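Long-range contacts in iron-regulated outer membrane protein (Neisseria meningitidis, PDB 4B7O), which probably carries siderophore-bound or otherwise chelated iron across the outer membrane as a TonB-dependent transporter and surface receptor: residues 124-129 / 385-390; 355-360 / 515-520; 440-445 / 510-515. One frame throughout, in Å; residues are numbered along the deposited sequence.

Contact 1. Residues 124-129 / 385-390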
ATOM      1  N   ALA A 124      11.145   0.017  -3.430  1.00 40.81           N
ATOM      2  CA  ALA A 124      11.536   0.777  -2.282  1.00 36.04           C
ATOM      3  C   ALA A 124      10.301   1.049  -1.468  1.00 33.24           C
ATOM      4  O   ALA A 124       9.291   1.455  -1.996  1.00 37.31           O
ATOM      5  CB  ALA A 124      12.169   2.080  -2.720  1.00 35.09           C
ATOM      6  N   TYR A 125      10.402   0.881  -0.159  1.00 31.65           N
ATOM      7  CA  TYR A 125       9.261   1.036   0.690  1.00 31.10           C
ATOM      8  C   TYR A 125       9.766   1.141   2.128  1.00 32.46           C
ATOM      9  O   TYR A 125      10.812   0.638   2.494  1.00 37.55           O
ATOM     10  CB  TYR A 125       8.353  -0.210   0.553  1.00 34.32           C
ATOM     11  CG  TYR A 125       9.109  -1.567   0.713  1.00 30.87           C
ATOM     12  CD1 TYR A 125       9.703  -2.191  -0.372  1.00 32.40           C
ATOM     13  CD2 TYR A 125       9.199  -2.198   1.935  1.00 33.31           C
ATOM     14  CE1 TYR A 125      10.401  -3.397  -0.244  1.00 34.03           C
ATOM     15  CE2 TYR A 125       9.865  -3.412   2.072  1.00 36.54           C
ATOM     16  CZ  TYR A 125      10.460  -3.993   0.969  1.00 35.69           C
ATOM     17  OH  TYR A 125      11.110  -5.181   1.100  1.00 44.44           O
ATOM     18  N   SER A 126       8.941   1.698   2.969  1.00 36.11           N
ATOM     19  CA  SER A 126       9.313   2.025   4.314  1.00 37.29           C
ATOM     20  C   SER A 126       8.145   1.532   5.117  1.00 36.86           C
ATOM     21  O   SER A 126       7.059   1.413   4.596  1.00 40.50           O
ATOM     22  CB  SER A 126       9.373   3.562   4.403  1.00 36.40           C
ATOM     23  OG  SER A 126       9.190   4.005   5.706  1.00 41.78           O
ATOM     24  N   ASP A 127       8.350   1.255   6.391  1.00 40.07           N
ATOM     25  CA  ASP A 127       7.264   0.714   7.150  1.00 39.95           C
ATOM     26  C   ASP A 127       6.868   1.610   8.294  1.00 39.42           C
ATOM     27  O   ASP A 127       5.927   1.308   9.044  1.00 43.95           O
ATOM     28  CB  ASP A 127       7.588  -0.733   7.573  1.00 46.66           C
ATOM     29  CG  ASP A 127       8.677  -0.826   8.615  1.00 52.45           C
ATOM     30  OD1 ASP A 127       9.520   0.093   8.697  1.00 51.39           O
ATOM     31  OD2 ASP A 127       8.693  -1.852   9.331  1.00 57.43           O
ATOM     32  N   SER A 128       7.540   2.746   8.399  1.00 39.10           N
ATOM     33  CA  SER A 128       7.154   3.731   9.420  1.00 45.36           C
ATOM     34  C   SER A 128       6.003   4.608   8.949  1.00 43.60           C
ATOM     35  O   SER A 128       5.664   4.632   7.767  1.00 47.10           O
ATOM     36  CB  SER A 128       8.346   4.567   9.883  1.00 44.11           C
ATOM     37  OG  SER A 128       9.429   3.687  10.218  1.00 52.98           O
ATOM     38  N   GLN A 129       5.350   5.258   9.891  1.00 43.46           N
ATOM     39  CA  GLN A 129       4.270   6.129   9.532  1.00 42.38           C
ATOM     40  C   GLN A 129       4.400   7.531  10.162  1.00 42.45           C
ATOM     41  O   GLN A 129       5.146   7.725  11.116  1.00 39.00           O
ATOM     42  CB  GLN A 129       2.991   5.475   9.977  1.00 39.33           C
ATOM     43  CG  GLN A 129       2.791   5.533  11.463  1.00 42.57           C
ATOM     44  CD  GLN A 129       1.505   4.896  11.856  1.00 43.66           C
ATOM     45  OE1 GLN A 129       0.534   4.918  11.106  1.00 46.29           O
ATOM     46  NE2 GLN A 129       1.494   4.280  13.011  1.00 42.07           N
ATOM     47  N   ARG A 385      17.882  -2.143   4.827  1.00 41.27           N
ATOM     48  CA  ARG A 385      17.055  -0.942   4.904  1.00 41.85           C
ATOM     49  C   ARG A 385      17.393  -0.137   6.125  1.00 39.27           C
ATOM     50  O   ARG A 385      17.380  -0.696   7.193  1.00 46.85           O
ATOM     51  CB  ARG A 385      15.570  -1.293   5.004  1.00 38.49           C
ATOM     52  CG  ARG A 385      14.719  -0.072   4.761  1.00 38.67           C
ATOM     53  CD  ARG A 385      13.249  -0.367   4.695  1.00 33.79           C
ATOM     54  NE  ARG A 385      12.811  -1.037   5.877  1.00 37.01           N
ATOM     55  CZ  ARG A 385      11.691  -1.739   5.964  1.00 32.98           C
ATOM     56  NH1 ARG A 385      10.859  -1.856   4.919  1.00 31.40           N
ATOM     57  NH2 ARG A 385      11.422  -2.292   7.115  1.00 31.68           N
ATOM     58  N   HIS A 386      17.647   1.164   5.965  1.00 41.16           N
ATOM     59  CA  HIS A 386      17.815   2.094   7.104  1.00 37.24           C
ATOM     60  C   HIS A 386      16.741   3.137   7.139  1.00 36.43           C
ATOM     61  O   HIS A 386      16.515   3.885   6.140  1.00 32.63           O
ATOM     62  CB  HIS A 386      19.209   2.779   7.056  1.00 42.60           C
ATOM     63  CG  HIS A 386      19.553   3.553   8.314  1.00 44.25           C
ATOM     64  ND1 HIS A 386      19.202   4.852   8.487  1.00 42.37           N
ATOM     65  CD2 HIS A 386      20.198   3.158   9.488  1.00 44.33           C
ATOM     66  CE1 HIS A 386      19.610   5.257   9.702  1.00 44.03           C
ATOM     67  NE2 HIS A 386      20.208   4.218  10.316  1.00 44.25           N
ATOM     68  N   GLN A 387      16.058   3.196   8.279  1.00 35.66           N
ATOM     69  CA  GLN A 387      15.110   4.256   8.524  1.00 38.89           C
ATOM     70  C   GLN A 387      15.490   5.250   9.584  1.00 37.78           C
ATOM     71  O   GLN A 387      15.938   4.848  10.653  1.00 43.36           O
ATOM     72  CB  GLN A 387      13.772   3.660   8.923  1.00 41.59           C
ATOM     73  CG  GLN A 387      12.922   3.414   7.709  1.00 50.26           C
ATOM     74  CD  GLN A 387      11.869   2.399   7.980  1.00 48.37           C
ATOM     75  OE1 GLN A 387      12.175   1.219   8.191  1.00 49.34           O
ATOM     76  NE2 GLN A 387      10.624   2.841   7.986  1.00 45.98           N
ATOM     77  N   GLU A 388      15.203   6.530   9.343  1.00 37.40           N
ATOM     78  CA  GLU A 388      15.435   7.558  10.385  1.00 41.77           C
ATOM     79  C   GLU A 388      14.315   8.559  10.413  1.00 42.73           C
ATOM     80  O   GLU A 388      14.018   9.170   9.370  1.00 41.28           O
ATOM     81  CB  GLU A 388      16.762   8.309  10.169  1.00 39.05           C
ATOM     82  CG  GLU A 388      17.143   9.204  11.353  1.00 39.75           C
ATOM     83  CD  GLU A 388      18.503   9.976  11.247  1.00 51.51           C
ATOM     84  OE1 GLU A 388      19.296   9.800  10.265  1.00 49.85           O
ATOM     85  OE2 GLU A 388      18.780  10.801  12.172  1.00 49.85           O
ATOM     86  N   ILE A 389      13.697   8.719  11.587  1.00 34.44           N
ATOM     87  CA  ILE A 389      12.634   9.674  11.803  1.00 31.70           C
ATOM     88  C   ILE A 389      13.333  10.924  12.395  1.00 38.19           C
ATOM     89  O   ILE A 389      14.097  10.789  13.321  1.00 35.80           O
ATOM     90  CB  ILE A 389      11.639   9.113  12.829  1.00 28.67           C
ATOM     91  CG1 ILE A 389      10.778   7.995  12.259  1.00 34.48           C
ATOM     92  CG2 ILE A 389      10.709  10.148  13.323  1.00 31.44           C
ATOM     93  CD1 ILE A 389       9.625   7.503  13.145  1.00 28.36           C
ATOM     94  N   LYS A 390      13.087  12.122  11.844  1.00 41.13           N
ATOM     95  CA  LYS A 390      13.773  13.388  12.241  1.00 40.68           C
ATOM     96  C   LYS A 390      12.750  14.445  12.387  1.00 37.84           C
ATOM     97  O   LYS A 390      12.338  15.016  11.381  1.00 44.05           O
ATOM     98  CB  LYS A 390      14.727  13.868  11.143  1.00 41.56           C
ATOM     99  CG  LYS A 390      15.406  12.724  10.426  1.00 43.43           C
ATOM    100  CD  LYS A 390      16.051  13.167   9.130  1.00 42.03           C
ATOM    101  CE  LYS A 390      16.911  12.032   8.644  1.00 38.91           C
ATOM    102  NZ  LYS A 390      17.838  12.484   7.593  1.00 44.40           N
TER
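Arg385 runs straight out from its strand and then bends at chi3 (56°), which lays its guanidinium against Tyr125 and Asp127; Asp127 in turn tucks CG between its own backbone N and carbonyl carbon (chi1 70°), bringing the carboxylate round to the arginine. The contact illustrates how a plug is seated in a TonB-dependent barrel: residues 124-129 form a plug loop following strand 118-121, and residues 385-390 belong to barrel strand 376-391, whose alternate side chains Arg385, Gln387 and Ile389 face the plug.

The guanidinium and the Tyr125 ring stand almost perpendicular, 87° between planes, and Arg385 NH1 lies 3.4 Å from Tyr125 CE2. NH1 of Arg385 also gives a weak hydrogen bond to Tyr125 O at 3.5 Å. Asp127 OD1 lies over one face of the guanidinium, 3.4 Å from Arg385 NH2. That oxygen is well out of the guanidinium plane, so the salt bridge rests on charge and no N-H points at it. Both groups have a stronger partner on the neighbouring strand 441-455: Asp444 for Arg385 NH2, Lys442 for Asp127 OD2, an alternation of acids and bases that probably offsets the buried charges. The Tyr125 hydroxyl is occupied within the plug, by the backbone N of Ile160.

Further along the strand, the extended Gln387 side chain brings its amide in among the polar side chains of Ser126, Asp127 and Ser128. Ser126 OG closes this part of the loop on itself, accepting a weak hydrogen bond from Ser128 N at 3.4 Å.

Contact 2. Residues 355-360 / 515-520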
ATOM      1  N   ASN A 355       5.792  23.543  11.102  1.00 50.90           N
ATOM      2  CA  ASN A 355       6.321  22.314  11.699  1.00 54.09           C
ATOM      3  C   ASN A 355       6.714  21.323  10.607  1.00 50.35           C
ATOM      4  O   ASN A 355       5.884  21.011   9.787  1.00 59.25           O
ATOM      5  CB  ASN A 355       5.288  21.685  12.641  1.00 50.92           C
ATOM      6  CG  ASN A 355       5.898  20.617  13.511  1.00 52.13           C
ATOM      7  OD1 ASN A 355       7.123  20.569  13.625  1.00 50.98           O
ATOM      8  ND2 ASN A 355       5.066  19.763  14.142  1.00 51.79           N
ATOM      9  N   HIS A 356       7.961  20.864  10.595  1.00 45.80           N
ATOM     10  CA  HIS A 356       8.498  19.974   9.569  1.00 47.77           C
ATOM     11  C   HIS A 356       8.799  18.683  10.222  1.00 53.55           C
ATOM     12  O   HIS A 356       9.460  18.646  11.259  1.00 55.60           O
ATOM     13  CB  HIS A 356       9.805  20.490   8.968  1.00 44.90           C
ATOM     14  CG  HIS A 356       9.631  21.713   8.129  1.00 53.83           C
ATOM     15  ND1 HIS A 356       9.332  22.938   8.669  1.00 53.06           N
ATOM     16  CD2 HIS A 356       9.679  21.892   6.736  1.00 52.14           C
ATOM     17  CE1 HIS A 356       9.212  23.848   7.670  1.00 47.59           C
ATOM     18  NE2 HIS A 356       9.406  23.209   6.490  1.00 47.21           N
ATOM     19  N   THR A 357       8.301  17.600   9.627  1.00 56.41           N
ATOM     20  CA  THR A 357       8.589  16.254  10.096  1.00 45.97           C
ATOM     21  C   THR A 357       9.050  15.416   8.909  1.00 44.16           C
ATOM     22  O   THR A 357       8.432  15.450   7.808  1.00 39.12           O
ATOM     23  CB  THR A 357       7.384  15.614  10.798  1.00 47.09           C
ATOM     24  OG1 THR A 357       6.616  16.630  11.463  1.00 47.25           O
ATOM     25  CG2 THR A 357       7.861  14.561  11.835  1.00 48.33           C
ATOM     26  N   ARG A 358      10.129  14.668   9.137  1.00 38.12           N
ATOM     27  CA  ARG A 358      10.754  13.939   8.073  1.00 37.72           C
ATOM     28  C   ARG A 358      10.999  12.488   8.432  1.00 39.36           C
ATOM     29  O   ARG A 358      11.312  12.185   9.582  1.00 38.52           O
ATOM     30  CB  ARG A 358      12.090  14.612   7.703  1.00 42.10           C
ATOM     31  CG  ARG A 358      12.202  14.908   6.223  1.00 51.92           C
ATOM     32  CD  ARG A 358      13.167  16.038   5.894  1.00 50.02           C
ATOM     33  NE  ARG A 358      14.545  15.617   6.119  1.00 62.15           N
ATOM     34  CZ  ARG A 358      15.366  16.230   6.971  1.00 69.42           C
ATOM     35  NH1 ARG A 358      14.926  17.281   7.651  1.00 72.57           N
ATOM     36  NH2 ARG A 358      16.617  15.810   7.150  1.00 66.01           N
ATOM     37  N   ILE A 359      10.897  11.597   7.446  1.00 36.48           N
ATOM     38  CA  ILE A 359      11.296  10.205   7.617  1.00 32.10           C
ATOM     39  C   ILE A 359      12.149   9.833   6.439  1.00 33.42           C
ATOM     40  O   ILE A 359      11.792  10.093   5.308  1.00 39.41           O
ATOM     41  CB  ILE A 359      10.115   9.260   7.620  1.00 35.31           C
ATOM     42  CG1 ILE A 359       9.054   9.691   8.607  1.00 32.87           C
ATOM     43  CG2 ILE A 359      10.593   7.870   8.021  1.00 41.78           C
ATOM     44  CD1 ILE A 359       7.840   8.806   8.502  1.00 32.82           C
ATOM     45  N   THR A 360      13.284   9.232   6.675  1.00 31.56           N
ATOM     46  CA  THR A 360      14.252   9.088   5.618  1.00 35.62           C
ATOM     47  C   THR A 360      14.514   7.610   5.573  1.00 32.44           C
ATOM     48  O   THR A 360      14.774   7.010   6.595  1.00 37.72           O
ATOM     49  CB  THR A 360      15.604   9.887   5.896  1.00 39.91           C
ATOM     50  OG1 THR A 360      15.406  11.303   5.819  1.00 42.46           O
ATOM     51  CG2 THR A 360      16.639   9.583   4.875  1.00 34.41           C
ATOM     52  N   ASP A 515       4.867   6.676  15.934  1.00 38.31           N
ATOM     53  CA  ASP A 515       4.458   7.705  14.924  1.00 41.92           C
ATOM     54  C   ASP A 515       5.484   8.806  14.816  1.00 41.45           C
ATOM     55  O   ASP A 515       5.956   9.343  15.838  1.00 42.17           O
ATOM     56  CB  ASP A 515       3.126   8.337  15.314  1.00 47.71           C
ATOM     57  CG  ASP A 515       2.006   7.332  15.357  1.00 52.38           C
ATOM     58  OD1 ASP A 515       2.337   6.135  15.125  1.00 55.72           O
ATOM     59  OD2 ASP A 515       0.825   7.733  15.614  1.00 44.21           O
ATOM     60  N   ALA A 516       5.857   9.127  13.594  1.00 35.38           N
ATOM     61  CA  ALA A 516       6.897  10.125  13.346  1.00 39.77           C
ATOM     62  C   ALA A 516       6.526  11.457  13.984  1.00 43.88           C
ATOM     63  O   ALA A 516       7.382  12.129  14.555  1.00 42.47           O
ATOM     64  CB  ALA A 516       7.133  10.339  11.827  1.00 33.58           C
ATOM     65  N   LEU A 517       5.255  11.832  13.847  1.00 42.23           N
ATOM     66  CA  LEU A 517       4.778  13.123  14.290  1.00 44.41           C
ATOM     67  C   LEU A 517       4.761  13.263  15.817  1.00 44.45           C
ATOM     68  O   LEU A 517       4.512  14.342  16.337  1.00 42.05           O
ATOM     69  CB  LEU A 517       3.399  13.418  13.714  1.00 41.60           C
ATOM     70  CG  LEU A 517       2.990  14.863  14.006  1.00 45.85           C
ATOM     71  CD1 LEU A 517       4.004  15.924  13.544  1.00 46.54           C
ATOM     72  CD2 LEU A 517       1.603  15.082  13.431  1.00 51.37           C
ATOM     73  N   GLN A 518       5.082  12.196  16.535  1.00 41.76           N
ATOM     74  CA  GLN A 518       5.047  12.271  17.986  1.00 41.78           C
ATOM     75  C   GLN A 518       6.387  11.979  18.522  1.00 39.23           C
ATOM     76  O   GLN A 518       6.574  11.958  19.723  1.00 43.54           O
ATOM     77  CB  GLN A 518       4.049  11.290  18.570  1.00 42.22           C
ATOM     78  CG  GLN A 518       2.628  11.565  18.181  1.00 42.69           C
ATOM     79  CD  GLN A 518       1.679  11.072  19.276  1.00 59.66           C
ATOM     80  OE1 GLN A 518       1.482  11.727  20.322  1.00 64.88           O
ATOM     81  NE2 GLN A 518       1.090   9.912  19.051  1.00 61.28           N
ATOM     82  N   THR A 519       7.351  11.809  17.639  1.00 38.34           N
ATOM     83  CA  THR A 519       8.705  11.506  18.048  1.00 40.24           C
ATOM     84  C   THR A 519       9.372  12.527  19.018  1.00 47.83           C
ATOM     85  O   THR A 519      10.224  12.143  19.839  1.00 43.18           O
ATOM     86  CB  THR A 519       9.565  11.297  16.814  1.00 40.01           C
ATOM     87  OG1 THR A 519       8.992  10.227  16.040  1.00 45.01           O
ATOM     88  CG2 THR A 519      10.963  10.936  17.224  1.00 42.03           C
ATOM     89  N   HIS A 520       8.974  13.801  18.929  1.00 46.89           N
ATOM     90  CA  HIS A 520       9.467  14.867  19.827  1.00 50.37           C
ATOM     91  C   HIS A 520       9.312  14.569  21.301  1.00 51.72           C
ATOM     92  O   HIS A 520      10.044  15.122  22.128  1.00 49.55           O
ATOM     93  CB  HIS A 520       8.760  16.181  19.498  1.00 48.51           C
ATOM     94  CG  HIS A 520       7.272  16.038  19.376  1.00 42.64           C
ATOM     95  ND1 HIS A 520       6.481  15.820  20.442  1.00 42.89           N
ATOM     96  CD2 HIS A 520       6.451  16.037  18.271  1.00 42.80           C
ATOM     97  CE1 HIS A 520       5.216  15.711  20.047  1.00 41.69           C
ATOM     98  NE2 HIS A 520       5.195  15.839  18.716  1.00 42.76           N
TER
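This is a small van der Waals packing contact, with Ile359 and Thr357 on the inner side of the barrel wall meeting Ala516 and Leu517 of a loop folded into the barrel. Residues 355-360 begin strand 355-373, while residues 515-520 lie in the long connection between strands 498-509 and 525-528. By the topology common to TonB-dependent transporters, this is the extracellular end of the barrel. A short 3-10 turn, 516-518, presents the loop to the strand.

Ala516 points its methyl at the wall, where Ile359 CD1 approaches Ala516 CB to 3.7 Å. Two residues back along the strand, Thr357 divides its two branches: Thr357 CG2 lies 3.7 Å from Ala516 O, and Thr357 OG1 comes within 3.4 Å of Leu517 CD1. Leu517 reaches this place because its CG is anti to the backbone N (chi1 -171°), which carries the CD1 methyl over to the strand. Leu517 CD1 also passes 4.0 Å from Asn355 ND2, whose hydrogen bond goes instead to Asp342. Ala348 and Arg337 also pack against Leu517.

Within the turn, Gln518 N bonds to Asp515 O (3.1 Å) and Thr519 N to Ala516 O. No hydrogen bond joins residues 355-360 to 515-520, so the two meet through van der Waals packing, with one purely apolar pair and the other methyls lying against polar atoms.

Contact 3. Residues 440-445 / 510-515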
ATOM      1  N   PRO A 440      15.121   8.497  16.325  1.00 39.27           N
ATOM      2  CA  PRO A 440      14.923   7.054  16.300  1.00 40.07           C
ATOM      3  C   PRO A 440      15.315   6.522  14.962  1.00 40.04           C
ATOM      4  O   PRO A 440      15.155   7.229  13.953  1.00 41.94           O
ATOM      5  CB  PRO A 440      13.428   6.892  16.510  1.00 40.04           C
ATOM      6  CG  PRO A 440      12.951   8.242  16.979  1.00 42.48           C
ATOM      7  CD  PRO A 440      13.845   9.203  16.258  1.00 42.63           C
ATOM      8  N   THR A 441      15.921   5.334  14.959  1.00 39.90           N
ATOM      9  CA  THR A 441      16.282   4.681  13.712  1.00 43.40           C
ATOM     10  C   THR A 441      16.037   3.149  13.743  1.00 43.25           C
ATOM     11  O   THR A 441      15.791   2.554  14.792  1.00 42.45           O
ATOM     12  CB  THR A 441      17.750   4.920  13.353  1.00 43.20           C
ATOM     13  OG1 THR A 441      18.546   4.155  14.239  1.00 45.27           O
ATOM     14  CG2 THR A 441      18.133   6.376  13.475  1.00 41.26           C
ATOM     15  N   LYS A 442      16.139   2.519  12.580  1.00 41.17           N
ATOM     16  CA  LYS A 442      15.898   1.071  12.466  1.00 37.82           C
ATOM     17  C   LYS A 442      16.644   0.592  11.263  1.00 38.17           C
ATOM     18  O   LYS A 442      16.510   1.174  10.178  1.00 38.77           O
ATOM     19  CB  LYS A 442      14.425   0.733  12.328  1.00 38.44           C
ATOM     20  CG  LYS A 442      14.184  -0.768  12.454  1.00 43.82           C
ATOM     21  CD  LYS A 442      12.711  -1.084  12.567  1.00 38.40           C
ATOM     22  CE  LYS A 442      12.116  -1.275  11.186  1.00 40.46           C
ATOM     23  NZ  LYS A 442      10.668  -1.577  11.342  1.00 36.12           N
ATOM     24  N   THR A 443      17.506  -0.398  11.471  1.00 37.45           N
ATOM     25  CA  THR A 443      18.191  -1.052  10.359  1.00 43.50           C
ATOM     26  C   THR A 443      17.587  -2.456  10.183  1.00 41.36           C
ATOM     27  O   THR A 443      17.391  -3.156  11.162  1.00 40.77           O
ATOM     28  CB  THR A 443      19.682  -1.194  10.671  1.00 45.67           C
ATOM     29  OG1 THR A 443      20.226   0.103  10.891  1.00 55.50           O
ATOM     30  CG2 THR A 443      20.431  -1.867   9.541  1.00 48.34           C
ATOM     31  N   ASP A 444      17.243  -2.830   8.956  1.00 44.09           N
ATOM     32  CA  ASP A 444      16.789  -4.197   8.667  1.00 40.74           C
ATOM     33  C   ASP A 444      17.752  -4.762   7.662  1.00 41.17           C
ATOM     34  O   ASP A 444      18.123  -4.079   6.694  1.00 38.53           O
ATOM     35  CB  ASP A 444      15.369  -4.273   8.149  1.00 40.86           C
ATOM     36  CG  ASP A 444      14.326  -4.005   9.220  1.00 43.67           C
ATOM     37  OD1 ASP A 444      14.265  -4.747  10.219  1.00 49.70           O
ATOM     38  OD2 ASP A 444      13.512  -3.058   9.058  1.00 46.17           O
ATOM     39  N   THR A 445      18.221  -5.978   7.978  1.00 42.16           N
ATOM     40  CA  THR A 445      19.208  -6.720   7.177  1.00 47.10           C
ATOM     41  C   THR A 445      18.726  -8.175   6.871  1.00 44.82           C
ATOM     42  O   THR A 445      18.304  -8.924   7.764  1.00 37.47           O
ATOM     43  CB  THR A 445      20.584  -6.757   7.895  1.00 45.14           C
ATOM     44  OG1 THR A 445      20.651  -5.684   8.847  1.00 54.23           O
ATOM     45  CG2 THR A 445      21.689  -6.584   6.894  1.00 42.84           C
ATOM     46  N   SER A 510      10.132  -6.679  11.686  1.00 40.90           N
ATOM     47  CA  SER A 510      10.636  -5.887  12.831  1.00 39.10           C
ATOM     48  C   SER A 510       9.677  -4.850  13.328  1.00 36.84           C
ATOM     49  O   SER A 510       8.889  -4.311  12.563  1.00 39.47           O
ATOM     50  CB  SER A 510      11.899  -5.133  12.395  1.00 52.20           C
ATOM     51  OG  SER A 510      11.697  -4.391  11.193  1.00 45.32           O
ATOM     52  N   PRO A 511       9.730  -4.545  14.631  1.00 41.41           N
ATOM     53  CA  PRO A 511       8.783  -3.595  15.248  1.00 37.69           C
ATOM     54  C   PRO A 511       8.830  -2.301  14.488  1.00 38.61           C
ATOM     55  O   PRO A 511       9.908  -1.910  14.052  1.00 37.67           O
ATOM     56  CB  PRO A 511       9.388  -3.342  16.620  1.00 38.05           C
ATOM     57  CG  PRO A 511      10.433  -4.387  16.837  1.00 34.78           C
ATOM     58  CD  PRO A 511      10.539  -5.247  15.637  1.00 38.80           C
ATOM     59  N   ARG A 512       7.694  -1.660  14.284  1.00 41.17           N
ATOM     60  CA  ARG A 512       7.709  -0.331  13.655  1.00 44.82           C
ATOM     61  C   ARG A 512       8.072   0.741  14.665  1.00 43.24           C
ATOM     62  O   ARG A 512       7.666   0.671  15.822  1.00 45.40           O
ATOM     63  CB  ARG A 512       6.376   0.018  13.029  1.00 43.06           C
ATOM     64  CG  ARG A 512       5.595  -1.184  12.527  1.00 51.90           C
ATOM     65  CD  ARG A 512       6.274  -2.052  11.464  1.00 49.08           C
ATOM     66  NE  ARG A 512       5.290  -3.107  11.112  1.00 51.76           N
ATOM     67  CZ  ARG A 512       5.063  -4.237  11.803  1.00 56.41           C
ATOM     68  NH1 ARG A 512       5.802  -4.589  12.866  1.00 55.15           N
ATOM     69  NH2 ARG A 512       4.103  -5.057  11.400  1.00 56.56           N
ATOM     70  N   LEU A 513       8.855   1.719  14.236  1.00 41.77           N
ATOM     71  CA  LEU A 513       9.084   2.927  15.056  1.00 40.90           C
ATOM     72  C   LEU A 513       7.758   3.627  15.310  1.00 40.78           C
ATOM     73  O   LEU A 513       6.850   3.574  14.500  1.00 42.40           O
ATOM     74  CB  LEU A 513      10.047   3.863  14.345  1.00 34.37           C
ATOM     75  CG  LEU A 513      11.368   3.230  13.881  1.00 36.12           C
ATOM     76  CD1 LEU A 513      12.062   4.024  12.789  1.00 33.05           C
ATOM     77  CD2 LEU A 513      12.341   2.995  15.035  1.00 41.47           C
ATOM     78  N   TYR A 514       7.629   4.245  16.467  1.00 38.42           N
ATOM     79  CA  TYR A 514       6.388   4.981  16.855  1.00 42.03           C
ATOM     80  C   TYR A 514       6.075   6.140  15.883  1.00 36.52           C
ATOM     81  O   TYR A 514       6.929   6.521  15.061  1.00 37.25           O
ATOM     82  CB  TYR A 514       6.570   5.496  18.303  1.00 42.08           C
ATOM     83  CG  TYR A 514       5.335   5.917  19.069  1.00 48.24           C
ATOM     84  CD1 TYR A 514       4.362   4.983  19.477  1.00 43.40           C
ATOM     85  CD2 TYR A 514       5.161   7.270  19.448  1.00 43.70           C
ATOM     86  CE1 TYR A 514       3.237   5.388  20.216  1.00 39.61           C
ATOM     87  CE2 TYR A 514       4.046   7.668  20.160  1.00 39.27           C
ATOM     88  CZ  TYR A 514       3.100   6.756  20.545  1.00 42.08           C
ATOM     89  OH  TYR A 514       2.019   7.243  21.267  1.00 43.87           O
ATOM     90  N   ASP A 515       4.867   6.676  15.934  1.00 38.31           N
ATOM     91  CA  ASP A 515       4.458   7.705  14.924  1.00 41.92           C
ATOM     92  C   ASP A 515       5.484   8.806  14.816  1.00 41.45           C
ATOM     93  O   ASP A 515       5.956   9.343  15.838  1.00 42.17           O
ATOM     94  CB  ASP A 515       3.126   8.337  15.314  1.00 47.71           C
ATOM     95  CG  ASP A 515       2.006   7.332  15.357  1.00 52.38           C
ATOM     96  OD1 ASP A 515       2.337   6.135  15.125  1.00 55.72           O
ATOM     97  OD2 ASP A 515       0.825   7.733  15.614  1.00 44.21           O
TER
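Ser510, the first residue beyond strand 498-509, meets both Asp444 and Lys442 through one hydroxyl. Ser510 OG donates to Asp444 OD1 at 2.8 Å. The approach is on the syn side and 19° out of the carboxylate plane. Lys442 NZ adds a weak bond to Ser510 OG at 3.0 Å, so the hydroxyl bridges the two, donating to the aspartate and accepting from the lysine, which are themselves only a long ion pair. Asp444 OD2 is turned to another charge, Arg385.

Pro511 contributes its carbonyl. Lys442, extended until it bends at chi3 (89°), brings Lys442 NZ to 2.8 Å from Pro511 O, a bond that is not weak, unlike those from NZ to Ser510 OG and Ser510 O. The ammonium sits above the carbonyl plane, 45° out of it, and not on a lone pair. Lys442 NZ also forms a salt bridge with Asp127 of the plug.

Arg512 takes little part, since its side chain leads off to Glu535 and to the backbone of Asn115, though it touches Asp127 on the way. Leu513 turns back to the strand and packs beside the root of Lys442. Leu513 CD2 lies 3.5 Å from Thr441 O and 4.3 Å from Pro440 CB, and Leu513 CD1 is 4.1 Å from Lys442 CB. The lysine is thus lined by leucine near its root and gripped by oxygens at its tip.

Strand 441-455 and the loop after strand 498-509 run nearly opposite ways here. An extracellular loop folded inward onto the barrel wall and the plug is in keeping with TonB-dependent transporters.

The three contacts form one continuous patch where plug, barrel wall and an infolded loop converge. Contacts 1 and 3 have centres about 7 Å apart and share an ion pair, Asp127 OD2 to Lys442 NZ at 2.8 Å; strands 376-391 and 441-455 are neighbours, and Gln387 N probably bonds to Lys442 O. Contact 2 lies about 11 Å from contact 1, centre to centre, across strands 355-373 and 376-391. The centres of contacts 2 and 3 are about 14 Å apart, yet they share Asp515, and Thr519 CG2 packs 3.4 Å from Pro440 CG. The patch thus passes from buried charge in contacts 1 and 3 to methyl packing in contact 2, in a transporter captured in its apoprotein form.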